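Local coordinates for A-type flavoprotein (Giardia intestinalis, PDB 2Q9U) that binds FMN and a mu-oxo-diiron centre and scavenges O2, probably by passing electrons from the flavin to the diiron site, at residues D264-T269 against A314-N319; T270-L275 against E387-A392; G348-S353 against G377-F382. All coordinates share one frame; numbering follows the deposited sequence.

Interaction 1: D264-T269 against A314-N319; sequences DSMYGT and ASPTLN. With FMN (flavin mononucleotide), chain F.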
loop_
_atom_site.group_PDB
_atom_site.type_symbol
_atom_site.label_atom_id
_atom_site.label_comp_id
_atom_site.label_asym_id
_atom_site.label_seq_id
_atom_site.Cartn_x
_atom_site.Cartn_y
_atom_site.Cartn_z
ATOM N N ASP A 264 -0.411 4.314 -18.053
ATOM C CA ASP A 264 -1.450 3.818 -17.180
ATOM C C ASP A 264 -2.620 3.451 -18.106
ATOM O O ASP A 264 -2.657 3.855 -19.263
ATOM C CB ASP A 264 -1.846 4.882 -16.146
ATOM C CG ASP A 264 -2.491 4.289 -14.890
ATOM O OD1 ASP A 264 -2.948 3.114 -14.932
ATOM O OD2 ASP A 264 -2.564 5.014 -13.869
ATOM N N SER A 265 -3.565 2.686 -17.602
ATOM C CA SER A 265 -4.647 2.173 -18.444
ATOM C C SER A 265 -5.812 1.913 -17.488
ATOM O O SER A 265 -5.585 1.591 -16.346
ATOM C CB SER A 265 -4.182 0.868 -19.140
ATOM O OG SER A 265 -5.153 0.381 -20.063
ATOM N N MET A 266 -7.048 2.047 -17.958
ATOM C CA MET A 266 -8.234 1.782 -17.142
ATOM C C MET A 266 -8.902 0.434 -17.463
ATOM O O MET A 266 -9.289 -0.315 -16.546
ATOM C CB MET A 266 -9.225 2.927 -17.324
ATOM C CG MET A 266 -8.678 4.226 -16.751
ATOM S SD MET A 266 -9.823 5.599 -16.879
ATOM C CE MET A 266 -9.816 5.878 -18.642
ATOM N N TYR A 267 -9.060 0.140 -18.753
ATOM C CA TYR A 267 -9.640 -1.146 -19.181
ATOM C C TYR A 267 -8.670 -1.987 -20.026
ATOM O O TYR A 267 -9.060 -2.997 -20.612
ATOM C CB TYR A 267 -10.978 -0.950 -19.905
ATOM C CG TYR A 267 -12.123 -0.612 -18.971
ATOM C CD1 TYR A 267 -12.881 -1.637 -18.356
ATOM C CD2 TYR A 267 -12.462 0.717 -18.706
ATOM C CE1 TYR A 267 -13.956 -1.337 -17.474
ATOM C CE2 TYR A 267 -13.532 1.034 -17.829
ATOM C CZ TYR A 267 -14.266 -0.009 -17.215
ATOM O OH TYR A 267 -15.314 0.300 -16.358
ATOM N N GLY A 268 -7.408 -1.580 -20.082
ATOM C CA GLY A 268 -6.368 -2.511 -20.559
ATOM C C GLY A 268 -6.062 -2.514 -22.051
ATOM O O GLY A 268 -5.149 -3.216 -22.478
ATOM N N THR A 269 -6.790 -1.741 -22.854
ATOM C CA THR A 269 -6.486 -1.724 -24.300
ATOM C C THR A 269 -5.197 -0.955 -24.620
ATOM O O THR A 269 -4.426 -1.372 -25.502
ATOM C CB THR A 269 -7.660 -1.238 -25.193
ATOM O OG1 THR A 269 -7.913 0.151 -24.964
ATOM C CG2 THR A 269 -8.944 -2.073 -24.906
ATOM N N ALA A 314 2.201 6.639 -22.469
ATOM C CA ALA A 314 0.876 6.313 -22.972
ATOM C C ALA A 314 -0.167 6.466 -21.888
ATOM O O ALA A 314 0.112 6.239 -20.719
ATOM C CB ALA A 314 0.858 4.907 -23.528
ATOM N N SER A 315 -1.365 6.844 -22.312
ATOM C CA SER A 315 -2.515 6.958 -21.416
ATOM C C SER A 315 -3.794 7.002 -22.248
ATOM O O SER A 315 -3.803 7.627 -23.312
ATOM C CB SER A 315 -2.418 8.267 -20.599
ATOM O OG SER A 315 -3.599 8.518 -19.865
ATOM N N PRO A 316 -4.888 6.383 -21.745
ATOM C CA PRO A 316 -6.188 6.763 -22.308
ATOM C C PRO A 316 -6.563 8.182 -21.939
ATOM O O PRO A 316 -5.982 8.781 -21.010
ATOM C CB PRO A 316 -7.166 5.749 -21.663
ATOM C CG PRO A 316 -6.519 5.340 -20.395
ATOM C CD PRO A 316 -5.013 5.319 -20.735
ATOM N N THR A 317 -7.512 8.749 -22.687
ATOM C CA THR A 317 -8.065 10.044 -22.333
ATOM C C THR A 317 -8.995 9.866 -21.128
ATOM O O THR A 317 -9.929 9.050 -21.144
ATOM C CB THR A 317 -8.783 10.721 -23.533
ATOM O OG1 THR A 317 -7.813 11.033 -24.551
ATOM C CG2 THR A 317 -9.446 12.035 -23.098
ATOM N N LEU A 318 -8.691 10.604 -20.066
ATOM C CA LEU A 318 -9.544 10.646 -18.892
ATOM C C LEU A 318 -9.920 12.103 -18.666
ATOM O O LEU A 318 -9.031 12.937 -18.416
ATOM C CB LEU A 318 -8.796 10.085 -17.675
ATOM C CG LEU A 318 -9.541 10.071 -16.319
ATOM C CD1 LEU A 318 -10.857 9.263 -16.380
ATOM C CD2 LEU A 318 -8.614 9.519 -15.208
ATOM N N ASN A 319 -11.217 12.404 -18.791
ATOM C CA ASN A 319 -11.754 13.752 -18.554
ATOM C C ASN A 319 -10.966 14.797 -19.320
ATOM O O ASN A 319 -10.487 15.773 -18.731
ATOM C CB ASN A 319 -11.769 14.082 -17.051
ATOM C CG ASN A 319 -12.516 13.027 -16.228
ATOM O OD1 ASN A 319 -13.528 12.499 -16.671
ATOM N ND2 ASN A 319 -11.998 12.709 -15.050
HETATM N N1 FMN F . -12.726 9.362 -23.562
HETATM C C2 FMN F . -12.575 10.592 -24.132
HETATM O O2 FMN F . -12.379 10.681 -25.355
HETATM N N3 FMN F . -12.675 11.728 -23.352
HETATM C C4 FMN F . -12.885 11.649 -21.984
HETATM O O4 FMN F . -12.824 12.690 -21.333
HETATM C C4A FMN F . -13.028 10.383 -21.387
HETATM N N5 FMN F . -13.275 10.231 -20.026
HETATM C C5A FMN F . -13.421 8.951 -19.500
HETATM C C6 FMN F . -13.667 8.781 -18.133
HETATM C C7 FMN F . -13.811 7.497 -17.578
HETATM C C7M FMN F . -14.275 7.387 -16.150
HETATM C C8 FMN F . -13.720 6.369 -18.393
HETATM C C8M FMN F . -13.761 4.973 -17.823
HETATM C C9 FMN F . -13.480 6.535 -19.756
HETATM C C9A FMN F . -13.329 7.817 -20.318
HETATM N N10 FMN F . -13.078 7.976 -21.679
HETATM C C10 FMN F . -12.956 9.243 -22.208
HETATM C "C1'" FMN F . -12.968 6.802 -22.606
HETATM C "C2'" FMN F . -11.627 6.083 -22.480
HETATM O "O2'" FMN F . -10.538 6.879 -22.942
HETATM C "C3'" FMN F . -11.804 4.756 -23.221
HETATM O "O3'" FMN F . -12.609 3.924 -22.399
HETATM C "C4'" FMN F . -10.517 4.021 -23.531
HETATM O "O4'" FMN F . -10.792 2.955 -24.430
HETATM C "C5'" FMN F . -9.882 3.434 -22.277
HETATM O "O5'" FMN F . -8.586 2.959 -22.595
HETATM P P FMN F . -7.990 1.749 -21.750
HETATM O O1P FMN F . -6.500 1.739 -22.043
HETATM O O2P FMN F . -8.275 2.028 -20.302
HETATM O O3P FMN F . -8.623 0.426 -22.147
#
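FMN O1P is held by three bonds. S265 OG, anti to its N, reaches it at 2.8 Å and also takes a weak bond from G268 N. N and OG1 of T270, in the first turn of the next helix, supply the other two. FMN O2P has two backbone N-H groups, M266 N at 2.6 Å and Y267 N at 2.6 Å, the second nearly straight (169°). FMN O3P has two bonds, from T269 N and from T269 OG1, which the crowded position between N and carbonyl carbon (chi1 68°) turns to the phosphate. This is the phosphate loop of a flavodoxin-like domain. G268 is the N-cap of that helix, so the positive end of the helix dipole may partly offset the phosphate charge.

The segment 314-319 runs beside this loop and along the flavin. T317 O accepts a bond from FMN O2' at 2.9 Å. L318 CD1 presses on the benzenoid ring, 3.3 Å from FMN C6. The M266 chain is bent at its last torsion (chi3 -70°). Its SD meets L318 CD1 at 3.8 Å, and its CE meets P316 CG at 3.8 Å. P316 CD lies 3.1 Å from D264 O, a buried carbonyl with no polar partner in the model. The backbones share one weak hydrogen bond, D264 N to A314 O.

FMN C8M lies at the edge of the Y267 ring, in its plane. Y267 OH bonds E87 of the second subunit, a residue of that subunit's diiron pocket. This fits the head-to-tail pairing of flavodiiron proteins.

The two loops leave the C-terminal ends of the parallel strands 258-263 and 310-314. Helix 269-283 starts from the first loop, and helix 324-336 packs on D264 and S315.

Interaction 2: T270-L275 against E387-A392; sequences THRMAL and ELLEQA. With FMN (flavin mononucleotide), chain F.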
loop_
_atom_site.group_PDB
_atom_site.type_symbol
_atom_site.label_atom_id
_atom_site.label_comp_id
_atom_site.label_asym_id
_atom_site.label_seq_id
_atom_site.Cartn_x
_atom_site.Cartn_y
_atom_site.Cartn_z
ATOM N N THR A 270 -4.966 0.158 -23.913
ATOM C CA THR A 270 -3.691 0.886 -24.043
ATOM C C THR A 270 -2.531 -0.022 -23.588
ATOM O O THR A 270 -1.434 -0.018 -24.178
ATOM C CB THR A 270 -3.664 2.231 -23.268
ATOM O OG1 THR A 270 -4.758 3.061 -23.676
ATOM C CG2 THR A 270 -2.362 2.988 -23.556
ATOM N N HIS A 271 -2.781 -0.791 -22.533
ATOM C CA HIS A 271 -1.834 -1.829 -22.080
ATOM C C HIS A 271 -1.504 -2.891 -23.147
ATOM O O HIS A 271 -0.330 -3.212 -23.366
ATOM C CB HIS A 271 -2.333 -2.503 -20.806
ATOM C CG HIS A 271 -1.399 -3.549 -20.299
ATOM N ND1 HIS A 271 -0.359 -3.257 -19.446
ATOM C CD2 HIS A 271 -1.299 -4.875 -20.580
ATOM C CE1 HIS A 271 0.323 -4.362 -19.198
ATOM N NE2 HIS A 271 -0.225 -5.355 -19.871
ATOM N N ARG A 272 -2.514 -3.451 -23.808
ATOM C CA ARG A 272 -2.264 -4.454 -24.855
ATOM C C ARG A 272 -1.483 -3.870 -26.049
ATOM O O ARG A 272 -0.594 -4.526 -26.597
ATOM C CB ARG A 272 -3.562 -5.082 -25.364
ATOM C CG ARG A 272 -3.343 -6.168 -26.446
ATOM C CD ARG A 272 -2.765 -7.428 -25.807
ATOM N NE ARG A 272 -2.284 -8.453 -26.752
ATOM C CZ ARG A 272 -1.144 -8.402 -27.449
ATOM N NH1 ARG A 272 -0.339 -7.343 -27.403
ATOM N NH2 ARG A 272 -0.826 -9.422 -28.229
ATOM N N MET A 273 -1.804 -2.645 -26.436
ATOM C CA MET A 273 -1.039 -1.997 -27.501
ATOM C C MET A 273 0.411 -1.788 -27.061
ATOM O O MET A 273 1.352 -1.930 -27.871
ATOM C CB MET A 273 -1.658 -0.677 -27.897
ATOM C CG MET A 273 -2.978 -0.829 -28.584
ATOM S SD MET A 273 -2.729 -1.279 -30.300
ATOM C CE MET A 273 -2.380 0.370 -30.938
ATOM N N ALA A 274 0.590 -1.444 -25.781
ATOM C CA ALA A 274 1.931 -1.295 -25.204
ATOM C C ALA A 274 2.726 -2.564 -25.348
ATOM O O ALA A 274 3.920 -2.505 -25.676
ATOM C CB ALA A 274 1.866 -0.874 -23.712
ATOM N N LEU A 275 2.087 -3.718 -25.109
ATOM C CA LEU A 275 2.802 -4.994 -25.233
ATOM C C LEU A 275 3.264 -5.256 -26.678
ATOM O O LEU A 275 4.351 -5.785 -26.912
ATOM C CB LEU A 275 1.937 -6.169 -24.725
ATOM C CG LEU A 275 1.709 -6.285 -23.210
ATOM C CD1 LEU A 275 0.606 -7.323 -22.924
ATOM C CD2 LEU A 275 3.027 -6.665 -22.488
ATOM N N GLU A 387 -4.926 -5.304 -36.632
ATOM C CA GLU A 387 -4.255 -4.322 -37.483
ATOM C C GLU A 387 -3.557 -3.253 -36.645
ATOM O O GLU A 387 -2.429 -2.858 -36.966
ATOM C CB GLU A 387 -5.240 -3.670 -38.460
ATOM N N LEU A 388 -4.245 -2.785 -35.596
ATOM C CA LEU A 388 -3.681 -1.806 -34.667
ATOM C C LEU A 388 -2.483 -2.357 -33.883
ATOM O O LEU A 388 -1.495 -1.651 -33.719
ATOM C CB LEU A 388 -4.746 -1.255 -33.721
ATOM C CG LEU A 388 -5.543 -0.042 -34.203
ATOM C CD1 LEU A 388 -6.860 0.055 -33.412
ATOM C CD2 LEU A 388 -4.749 1.263 -34.096
ATOM N N LEU A 389 -2.572 -3.595 -33.403
ATOM C CA LEU A 389 -1.423 -4.260 -32.770
ATOM C C LEU A 389 -0.184 -4.328 -33.700
ATOM O O LEU A 389 0.952 -4.121 -33.263
ATOM C CB LEU A 389 -1.804 -5.678 -32.323
ATOM C CG LEU A 389 -2.912 -5.769 -31.258
ATOM C CD1 LEU A 389 -3.211 -7.228 -30.956
ATOM C CD2 LEU A 389 -2.475 -5.041 -29.971
ATOM N N GLU A 390 -0.418 -4.639 -34.970
ATOM C CA GLU A 390 0.640 -4.635 -35.976
ATOM C C GLU A 390 1.254 -3.247 -36.147
ATOM O O GLU A 390 2.479 -3.107 -36.234
ATOM C CB GLU A 390 0.099 -5.150 -37.313
ATOM C CG GLU A 390 1.153 -5.164 -38.388
ATOM C CD GLU A 390 0.673 -5.777 -39.683
ATOM O OE1 GLU A 390 -0.374 -5.340 -40.193
ATOM O OE2 GLU A 390 1.359 -6.697 -40.188
ATOM N N GLN A 391 0.410 -2.214 -36.178
ATOM C CA GLN A 391 0.897 -0.847 -36.280
ATOM C C GLN A 391 1.736 -0.489 -35.035
ATOM O O GLN A 391 2.776 0.179 -35.131
ATOM C CB GLN A 391 -0.278 0.119 -36.469
ATOM C CG GLN A 391 0.119 1.568 -36.544
ATOM C CD GLN A 391 -1.060 2.492 -36.767
ATOM O OE1 GLN A 391 -2.216 2.070 -36.698
ATOM N NE2 GLN A 391 -0.774 3.764 -37.047
ATOM N N ALA A 392 1.284 -0.967 -33.876
ATOM C CA ALA A 392 2.012 -0.727 -32.620
ATOM C C ALA A 392 3.356 -1.419 -32.656
ATOM O O ALA A 392 4.363 -0.829 -32.274
ATOM C CB ALA A 392 1.186 -1.195 -31.406
HETATM N N1 FMN F . -12.726 9.362 -23.562
HETATM C C2 FMN F . -12.575 10.592 -24.132
HETATM O O2 FMN F . -12.379 10.681 -25.355
HETATM N N3 FMN F . -12.675 11.728 -23.352
HETATM C C4 FMN F . -12.885 11.649 -21.984
HETATM O O4 FMN F . -12.824 12.690 -21.333
HETATM C C4A FMN F . -13.028 10.383 -21.387
HETATM N N5 FMN F . -13.275 10.231 -20.026
HETATM C C5A FMN F . -13.421 8.951 -19.500
HETATM C C6 FMN F . -13.667 8.781 -18.133
HETATM C C7 FMN F . -13.811 7.497 -17.578
HETATM C C7M FMN F . -14.275 7.387 -16.150
HETATM C C8 FMN F . -13.720 6.369 -18.393
HETATM C C8M FMN F . -13.761 4.973 -17.823
HETATM C C9 FMN F . -13.480 6.535 -19.756
HETATM C C9A FMN F . -13.329 7.817 -20.318
HETATM N N10 FMN F . -13.078 7.976 -21.679
HETATM C C10 FMN F . -12.956 9.243 -22.208
HETATM C "C1'" FMN F . -12.968 6.802 -22.606
HETATM C "C2'" FMN F . -11.627 6.083 -22.480
HETATM O "O2'" FMN F . -10.538 6.879 -22.942
HETATM C "C3'" FMN F . -11.804 4.756 -23.221
HETATM O "O3'" FMN F . -12.609 3.924 -22.399
HETATM C "C4'" FMN F . -10.517 4.021 -23.531
HETATM O "O4'" FMN F . -10.792 2.955 -24.430
HETATM C "C5'" FMN F . -9.882 3.434 -22.277
HETATM O "O5'" FMN F . -8.586 2.959 -22.595
HETATM P P FMN F . -7.990 1.749 -21.750
HETATM O O1P FMN F . -6.500 1.739 -22.043
HETATM O O2P FMN F . -8.275 2.028 -20.302
HETATM O O3P FMN F . -8.623 0.426 -22.147
#
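The R272 guanidinium carries L389 on one face, with L389 CD1 4.2 Å above the plane and over its centre. The two side chains cross at about a right angle. R272 CG is anti to its backbone N, and the chain then bends at chi2. L389 CD2 therefore meets the chain lower down, at R272 CG, as well as at NH1.

M273 contributes more than any other residue. Its chain bends at both chi2 (-79°) and chi3 (-81°), and this curl brings the thioether to the other helix. M273 SD touches L389 CD2 at 3.8 Å and L388 CB at 4.0 Å. The terminal CE lies 3.5 Å from L388 O, an oxygen that already accepts the helix bond from A392 N. A392 points at the first helix, and its small CB fits against M273 O at 3.6 Å. CE of M273 also lies against this methyl. The side-chain contacts are mostly apolar, with methyl groups against two backbone carbonyls.

T270, at the start of the helix, faces the other way, to the cofactor. Its N and its OG1 both bond FMN O1P, the latter at 2.7 Å. One short piece of helix thus meets both the phosphate and a neighbouring helix.

The short helical segments approach to 8.9 Å between axes and cross at -50°. Helices 269-283 and 386-409 lie on the same face of the flavodoxin-like parallel sheet. M273 and L388 both rest on strand 378-381 beneath, while Y7 of the third subunit packs on R272 and L389.

Interaction 3: G348-S353 against G377-F382; sequences GAFGWS and GITFKF. With FMN (flavin mononucleotide), chain F.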
loop_
_atom_site.group_PDB
_atom_site.type_symbol
_atom_site.label_atom_id
_atom_site.label_comp_id
_atom_site.label_asym_id
_atom_site.label_seq_id
_atom_site.Cartn_x
_atom_site.Cartn_y
_atom_site.Cartn_z
ATOM N N GLY A 348 -2.269 5.937 -27.203
ATOM C CA GLY A 348 -3.329 5.757 -26.220
ATOM C C GLY A 348 -4.702 5.679 -26.821
ATOM O O GLY A 348 -4.926 6.162 -27.928
ATOM N N ALA A 349 -5.604 5.060 -26.074
ATOM C CA ALA A 349 -7.016 4.946 -26.455
ATOM C C ALA A 349 -7.795 6.214 -26.145
ATOM O O ALA A 349 -7.381 7.035 -25.339
ATOM C CB ALA A 349 -7.636 3.739 -25.732
ATOM N N PHE A 350 -8.945 6.388 -26.786
ATOM C CA PHE A 350 -9.888 7.417 -26.363
ATOM C C PHE A 350 -11.295 6.930 -26.707
ATOM O O PHE A 350 -11.460 5.961 -27.461
ATOM C CB PHE A 350 -9.584 8.777 -27.021
ATOM C CG PHE A 350 -9.740 8.778 -28.526
ATOM C CD1 PHE A 350 -8.697 8.388 -29.348
ATOM C CD2 PHE A 350 -10.954 9.151 -29.111
ATOM C CE1 PHE A 350 -8.842 8.386 -30.763
ATOM C CE2 PHE A 350 -11.117 9.151 -30.517
ATOM C CZ PHE A 350 -10.061 8.763 -31.336
ATOM N N GLY A 351 -12.286 7.598 -26.138
ATOM C CA GLY A 351 -13.681 7.232 -26.324
ATOM C C GLY A 351 -14.363 8.110 -27.348
ATOM O O GLY A 351 -15.054 7.599 -28.237
ATOM N N TRP A 352 -14.208 9.421 -27.218
ATOM C CA TRP A 352 -14.903 10.350 -28.113
ATOM C C TRP A 352 -14.056 11.515 -28.573
ATOM O O TRP A 352 -14.249 12.014 -29.681
ATOM C CB TRP A 352 -16.219 10.857 -27.506
ATOM C CG TRP A 352 -16.124 11.346 -26.094
ATOM C CD1 TRP A 352 -15.959 12.630 -25.677
ATOM C CD2 TRP A 352 -16.174 10.537 -24.913
ATOM N NE1 TRP A 352 -15.918 12.676 -24.300
ATOM C CE2 TRP A 352 -16.048 11.399 -23.812
ATOM C CE3 TRP A 352 -16.313 9.158 -24.688
ATOM C CZ2 TRP A 352 -16.056 10.932 -22.487
ATOM C CZ3 TRP A 352 -16.319 8.691 -23.373
ATOM C CH2 TRP A 352 -16.191 9.584 -22.290
ATOM N N SER A 353 -13.096 11.930 -27.750
ATOM C CA SER A 353 -12.247 13.060 -28.091
ATOM C C SER A 353 -10.813 12.778 -27.649
ATOM O O SER A 353 -10.548 12.590 -26.472
ATOM C CB SER A 353 -12.783 14.360 -27.480
ATOM O OG SER A 353 -11.890 15.460 -27.707
ATOM N N GLY A 377 1.569 10.017 -32.984
ATOM C CA GLY A 377 1.510 8.785 -32.210
ATOM C C GLY A 377 0.527 7.771 -32.782
ATOM O O GLY A 377 0.274 7.729 -34.006
ATOM N N ILE A 378 -0.011 6.928 -31.910
ATOM C CA ILE A 378 -1.076 6.013 -32.311
ATOM C C ILE A 378 -2.236 6.234 -31.363
ATOM O O ILE A 378 -2.064 6.174 -30.163
ATOM C CB ILE A 378 -0.641 4.525 -32.298
ATOM C CG1 ILE A 378 0.433 4.267 -33.369
ATOM C CG2 ILE A 378 -1.858 3.615 -32.495
ATOM C CD1 ILE A 378 1.148 2.962 -33.212
ATOM N N THR A 379 -3.402 6.559 -31.911
ATOM C CA THR A 379 -4.611 6.659 -31.113
ATOM C C THR A 379 -5.702 5.817 -31.766
ATOM O O THR A 379 -5.648 5.508 -32.966
ATOM C CB THR A 379 -5.089 8.117 -30.945
ATOM O OG1 THR A 379 -5.330 8.700 -32.233
ATOM C CG2 THR A 379 -4.029 8.935 -30.266
ATOM N N PHE A 380 -6.676 5.430 -30.959
ATOM C CA PHE A 380 -7.771 4.601 -31.435
ATOM C C PHE A 380 -8.943 4.733 -30.480
ATOM O O PHE A 380 -8.766 4.985 -29.282
ATOM C CB PHE A 380 -7.339 3.131 -31.560
ATOM C CG PHE A 380 -6.794 2.554 -30.288
ATOM C CD1 PHE A 380 -5.460 2.797 -29.906
ATOM C CD2 PHE A 380 -7.606 1.785 -29.459
ATOM C CE1 PHE A 380 -4.950 2.279 -28.719
ATOM C CE2 PHE A 380 -7.116 1.250 -28.279
ATOM C CZ PHE A 380 -5.787 1.497 -27.894
ATOM N N LYS A 381 -10.143 4.565 -31.011
ATOM C CA LYS A 381 -11.368 4.610 -30.226
ATOM C C LYS A 381 -11.787 3.283 -29.602
ATOM O O LYS A 381 -12.085 2.346 -30.276
ATOM C CB LYS A 381 -12.502 5.281 -31.023
ATOM C CG LYS A 381 -13.833 5.163 -30.436
ATOM C CD LYS A 381 -14.896 5.622 -31.421
ATOM C CE LYS A 381 -14.560 6.919 -32.031
ATOM N NZ LYS A 381 -15.713 7.863 -32.011
ATOM N N PHE A 382 -11.724 3.243 -28.290
ATOM C CA PHE A 382 -12.196 2.159 -27.450
ATOM C C PHE A 382 -11.381 0.881 -27.409
ATOM O O PHE A 382 -10.973 0.481 -26.368
ATOM C CB PHE A 382 -13.672 1.897 -27.632
ATOM C CG PHE A 382 -14.528 2.845 -26.900
ATOM C CD1 PHE A 382 -14.417 2.972 -25.538
ATOM C CD2 PHE A 382 -15.404 3.645 -27.567
ATOM C CE1 PHE A 382 -15.150 3.855 -24.882
ATOM C CE2 PHE A 382 -16.174 4.534 -26.878
ATOM C CZ PHE A 382 -16.044 4.640 -25.540
HETATM N N1 FMN F . -12.726 9.362 -23.562
HETATM C C2 FMN F . -12.575 10.592 -24.132
HETATM O O2 FMN F . -12.379 10.681 -25.355
HETATM N N3 FMN F . -12.675 11.728 -23.352
HETATM C C4 FMN F . -12.885 11.649 -21.984
HETATM O O4 FMN F . -12.824 12.690 -21.333
HETATM C C4A FMN F . -13.028 10.383 -21.387
HETATM N N5 FMN F . -13.275 10.231 -20.026
HETATM C C5A FMN F . -13.421 8.951 -19.500
HETATM C C6 FMN F . -13.667 8.781 -18.133
HETATM C C7 FMN F . -13.811 7.497 -17.578
HETATM C C7M FMN F . -14.275 7.387 -16.150
HETATM C C8 FMN F . -13.720 6.369 -18.393
HETATM C C8M FMN F . -13.761 4.973 -17.823
HETATM C C9 FMN F . -13.480 6.535 -19.756
HETATM C C9A FMN F . -13.329 7.817 -20.318
HETATM N N10 FMN F . -13.078 7.976 -21.679
HETATM C C10 FMN F . -12.956 9.243 -22.208
HETATM C "C1'" FMN F . -12.968 6.802 -22.606
HETATM C "C2'" FMN F . -11.627 6.083 -22.480
HETATM O "O2'" FMN F . -10.538 6.879 -22.942
HETATM C "C3'" FMN F . -11.804 4.756 -23.221
HETATM O "O3'" FMN F . -12.609 3.924 -22.399
HETATM C "C4'" FMN F . -10.517 4.021 -23.531
HETATM O "O4'" FMN F . -10.792 2.955 -24.430
HETATM C "C5'" FMN F . -9.882 3.434 -22.277
HETATM O "O5'" FMN F . -8.586 2.959 -22.595
HETATM P P FMN F . -7.990 1.749 -21.750
HETATM O O1P FMN F . -6.500 1.739 -22.043
HETATM O O2P FMN F . -8.275 2.028 -20.302
HETATM O O3P FMN F . -8.623 0.426 -22.147
#
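F350, W352 and F380 all hold CG in the crowded position between backbone N and carbonyl carbon (chi1 64°, 48° and 56°). Each torsion folds a ring back over nearby backbone or cofactor. The F380 ring lies with one face over A349 CA, and its CE2 meets A349 CB at 3.6 Å. The F350 ring goes to the opposite face of the sheet. There one of its faces lies over K381 N, off toward the rim, and T379 CB sits at its edge.

W352 lays one face of its indole on the flavin, with CZ2 3.3 Å from FMN C4A. F382 comes from the other segment. Its ring face lies on G351 CA, a CH-pi contact 3.8 Å from CA to the ring centroid. G351 has no side chain, so W352 and F382 can close in around it.

The short strands run parallel and are loosely paired. Three backbone hydrogen bonds link the segments. G348 N binds I378 O at 3.0 Å, almost along the C=O axis. F350 N binds F380 O at 2.9 Å, and F382 N, just past the strand, binds F350 O at 2.9 Å. Beyond the strand end the chain turns its N-H groups to the flavin. FMN O2 is gripped by three of them, from G351, W352 and S353, the last at 2.8 Å. G351 N also binds FMN N1. Such donors could stabilise negative charge on the pyrimidine side of a reduced flavin.

W153 of the second subunit meets both W352, edge-to-face, and F382. The segments belong to the beta-alpha-beta unit of strand 344-350, helix 356-367 and strand 378-381. Strand 378-381 is outermost in this chain's sheet, and helices 269-283 and 386-409 pack against I378 and F380.

All three contacts are largely buried, lie in the flavodoxin-like domain and touch the same FMN. Interaction 1 joins two loops at strand ends and is dominated by bonds to the phosphate and ribityl chain. Interaction 3 is a strand pair, with backbone bonds and aromatic rings at the isoalloxazine. Interaction 2 joins two helices through apolar side chains and reaches the cofactor by one residue. Helix 269-283 starts in interaction 1 and continues into interaction 2. Interaction 3 lies within the loop closed by interaction 2, whose M273 packs on I378 and F380. Interactions 1 and 3 face the second subunit, while interaction 2 faces the third.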